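Local coordinates for nicotinate-nucleotide--dimethylbenzimidazole phosphoribosyltransferase (Thermus thermophilus HB8, PDB 1WX1), which probably catalyses the transfer of phosphoribose from nicotinate mononucleotide to 5,6-dimethylbenzimidazole, giving alpha-ribazole 5'-phosphate for cobalamin biosynthesis, at residues A[8-13]-A[29-34]. Residues are numbered along the deposited sequence; the frame is centred on the assembly and turned at random.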
ATOM      1  N   GLN A   8      -9.948   5.124 -24.309  1.00 29.04           N
ATOM      2  CA  GLN A   8     -11.318   4.865 -23.879  1.00 29.41           C
ATOM      3  C   GLN A   8     -11.406   4.778 -22.361  1.00 28.25           C
ATOM      4  O   GLN A   8     -12.368   5.253 -21.758  1.00 29.86           O
ATOM      5  CB  GLN A   8     -11.824   3.562 -24.497  1.00 31.40           C
ATOM      6  CG  GLN A   8     -11.891   3.581 -26.016  1.00 34.69           C
ATOM      7  N   ALA A   9     -10.405   4.156 -21.749  1.00 27.33           N
ATOM      8  CA  ALA A   9     -10.368   4.012 -20.299  1.00 25.95           C
ATOM      9  C   ALA A   9     -10.194   5.384 -19.663  1.00 25.48           C
ATOM     10  O   ALA A   9     -10.783   5.682 -18.624  1.00 24.42           O
ATOM     11  CB  ALA A   9      -9.217   3.090 -19.894  1.00 25.54           C
ATOM     12  N   ARG A  10      -9.384   6.225 -20.297  1.00 25.45           N
ATOM     13  CA  ARG A  10      -9.137   7.565 -19.788  1.00 27.19           C
ATOM     14  C   ARG A  10     -10.447   8.352 -19.769  1.00 26.97           C
ATOM     15  O   ARG A  10     -10.691   9.146 -18.861  1.00 26.18           O
ATOM     16  CB  ARG A  10      -8.096   8.262 -20.666  1.00 30.10           C
ATOM     17  CG  ARG A  10      -7.460   9.483 -20.042  1.00 34.72           C
ATOM     18  CD  ARG A  10      -6.474  10.121 -21.009  1.00 37.69           C
ATOM     19  NE  ARG A  10      -5.362   9.235 -21.333  1.00 41.05           N
ATOM     20  CZ  ARG A  10      -4.863   9.080 -22.557  1.00 42.21           C
ATOM     21  NH1 ARG A  10      -5.383   9.752 -23.577  1.00 41.33           N
ATOM     22  NH2 ARG A  10      -3.848   8.252 -22.762  1.00 42.76           N
ATOM     23  N   LEU A  11     -11.297   8.117 -20.766  1.00 28.70           N
ATOM     24  CA  LEU A  11     -12.593   8.794 -20.841  1.00 29.31           C
ATOM     25  C   LEU A  11     -13.539   8.306 -19.747  1.00 28.92           C
ATOM     26  O   LEU A  11     -14.206   9.108 -19.086  1.00 28.56           O
ATOM     27  CB  LEU A  11     -13.259   8.547 -22.192  1.00 31.85           C
ATOM     28  CG  LEU A  11     -12.642   9.105 -23.470  1.00 34.90           C
ATOM     29  CD1 LEU A  11     -13.602   8.848 -24.629  1.00 36.43           C
ATOM     30  CD2 LEU A  11     -12.390  10.596 -23.318  1.00 37.03           C
ATOM     31  N   ARG A  12     -13.613   6.990 -19.564  1.00 26.65           N
ATOM     32  CA  ARG A  12     -14.497   6.436 -18.543  1.00 24.97           C
ATOM     33  C   ARG A  12     -14.088   6.925 -17.156  1.00 24.60           C
ATOM     34  O   ARG A  12     -14.939   7.271 -16.334  1.00 23.34           O
ATOM     35  CB  ARG A  12     -14.479   4.901 -18.578  1.00 25.19           C
ATOM     36  CG  ARG A  12     -15.436   4.286 -17.567  1.00 22.80           C
ATOM     37  CD  ARG A  12     -15.462   2.758 -17.588  1.00 25.69           C
ATOM     38  NE  ARG A  12     -16.389   2.254 -16.573  1.00 25.56           N
ATOM     39  CZ  ARG A  12     -17.715   2.315 -16.671  1.00 27.86           C
ATOM     40  NH1 ARG A  12     -18.280   2.847 -17.750  1.00 25.42           N
ATOM     41  NH2 ARG A  12     -18.480   1.871 -15.681  1.00 26.82           N
ATOM     42  N   MET A  13     -12.782   6.953 -16.909  1.00 24.29           N
ATOM     43  CA  MET A  13     -12.229   7.398 -15.632  1.00 24.51           C
ATOM     44  C   MET A  13     -12.748   8.793 -15.293  1.00 26.57           C
ATOM     45  O   MET A  13     -13.197   9.055 -14.172  1.00 23.66           O
ATOM     46  CB  MET A  13     -10.698   7.424 -15.714  1.00 22.85           C
ATOM     47  CG  MET A  13      -9.991   7.839 -14.434  1.00 24.12           C
ATOM     48  SD  MET A  13     -10.211   6.657 -13.081  1.00 24.25           S
ATOM     49  CE  MET A  13      -9.158   5.293 -13.663  1.00 23.00           C
ATOM     50  N   VAL A  29      -2.535   3.942 -12.763  1.00 20.09           N
ATOM     51  CA  VAL A  29      -2.301   2.506 -12.701  1.00 18.11           C
ATOM     52  C   VAL A  29      -3.447   1.777 -13.404  1.00 17.99           C
ATOM     53  O   VAL A  29      -3.222   0.891 -14.230  1.00 15.94           O
ATOM     54  CB  VAL A  29      -2.217   2.025 -11.229  1.00 16.81           C
ATOM     55  CG1 VAL A  29      -2.089   0.506 -11.182  1.00 19.05           C
ATOM     56  CG2 VAL A  29      -1.017   2.677 -10.534  1.00 17.52           C
ATOM     57  N   ALA A  30      -4.676   2.161 -13.074  1.00 16.32           N
ATOM     58  CA  ALA A  30      -5.861   1.549 -13.676  1.00 17.66           C
ATOM     59  C   ALA A  30      -5.830   1.665 -15.199  1.00 18.43           C
ATOM     60  O   ALA A  30      -6.101   0.702 -15.920  1.00 17.01           O
ATOM     61  CB  ALA A  30      -7.131   2.214 -13.130  1.00 17.93           C
ATOM     62  N   LEU A  31      -5.502   2.857 -15.691  1.00 18.89           N
ATOM     63  CA  LEU A  31      -5.451   3.085 -17.132  1.00 18.11           C
ATOM     64  C   LEU A  31      -4.405   2.208 -17.805  1.00 19.01           C
ATOM     65  O   LEU A  31      -4.629   1.684 -18.895  1.00 19.45           O
ATOM     66  CB  LEU A  31      -5.150   4.552 -17.422  1.00 18.78           C
ATOM     67  CG  LEU A  31      -6.159   5.556 -16.860  1.00 21.58           C
ATOM     68  CD1 LEU A  31      -5.692   6.977 -17.176  1.00 21.28           C
ATOM     69  CD2 LEU A  31      -7.534   5.293 -17.461  1.00 20.97           C
ATOM     70  N   ARG A  32      -3.255   2.053 -17.163  1.00 19.50           N
ATOM     71  CA  ARG A  32      -2.205   1.225 -17.740  1.00 19.84           C
ATOM     72  C   ARG A  32      -2.656  -0.231 -17.775  1.00 18.19           C
ATOM     73  O   ARG A  32      -2.446  -0.929 -18.766  1.00 19.80           O
ATOM     74  CB  ARG A  32      -0.908   1.366 -16.937  1.00 19.06           C
ATOM     75  CG  ARG A  32      -0.296   2.759 -16.988  1.00 25.51           C
ATOM     76  CD  ARG A  32       1.059   2.791 -16.279  1.00 24.86           C
ATOM     77  NE  ARG A  32       1.998   1.867 -16.904  1.00 23.38           N
ATOM     78  CZ  ARG A  32       3.040   1.320 -16.284  1.00 25.26           C
ATOM     79  NH1 ARG A  32       3.285   1.603 -15.007  1.00 21.94           N
ATOM     80  NH2 ARG A  32       3.831   0.479 -16.940  1.00 23.38           N
ATOM     81  N   LEU A  33      -3.286  -0.686 -16.697  1.00 17.93           N
ATOM     82  CA  LEU A  33      -3.776  -2.058 -16.631  1.00 18.29           C
ATOM     83  C   LEU A  33      -4.798  -2.313 -17.738  1.00 19.75           C
ATOM     84  O   LEU A  33      -4.767  -3.355 -18.401  1.00 19.55           O
ATOM     85  CB  LEU A  33      -4.400  -2.326 -15.258  1.00 16.73           C
ATOM     86  CG  LEU A  33      -3.385  -2.332 -14.108  1.00 16.01           C
ATOM     87  CD1 LEU A  33      -4.102  -2.440 -12.767  1.00 15.96           C
ATOM     88  CD2 LEU A  33      -2.414  -3.506 -14.307  1.00 17.65           C
ATOM     89  N   ALA A  34      -5.704  -1.361 -17.941  1.00 20.61           N
ATOM     90  CA  ALA A  34      -6.716  -1.499 -18.984  1.00 20.53           C
ATOM     91  C   ALA A  34      -6.058  -1.630 -20.351  1.00 20.42           C
ATOM     92  O   ALA A  34      -6.432  -2.489 -21.149  1.00 22.69           O
ATOM     93  CB  ALA A  34      -7.657  -0.292 -18.970  1.00 20.23           C
TER
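The two N-terminal helices, 3-14 and 24-37, pack as a roughly antiparallel helical hairpin in which Ala9 and Met13 meet Ala30, Leu31 and Ala34. The short segments run at 144° to each other, and their axes approach to 9.4 Å, a usual spacing for packed helices. Ala9 CB lies 3.8 Å from Ala34 CB. Leu31 lies beside this alanine pair and extends its methyls across to the first helix. With CG anti to the carbonyl carbon, Leu31 CD2 reaches the backbone there, 3.5 Å from Ala9 C, and also meets Ala9 CB at 3.7 Å. The other branch, Leu31 CD1, touches Arg10 CG at 4.2 Å, where the two side chains cross at about a right angle. No hydrogen bond links the segments, so the hairpin is joined here by apolar packing. One turn on from Ala9, Met13 bends at chi2 and chi3 (66° and 72°), bringing its terminal methyl CE within 3.7 Å of Ala30 CB; the same CE is 4.1 Å from Leu31 CD2. Helix 306-321 packs against both members of the hairpin, meeting Met13 through Ile321 and Val29 through Leu315 and Ala318, while Phe273 of strand 272-274 touches Val29 and Leu33.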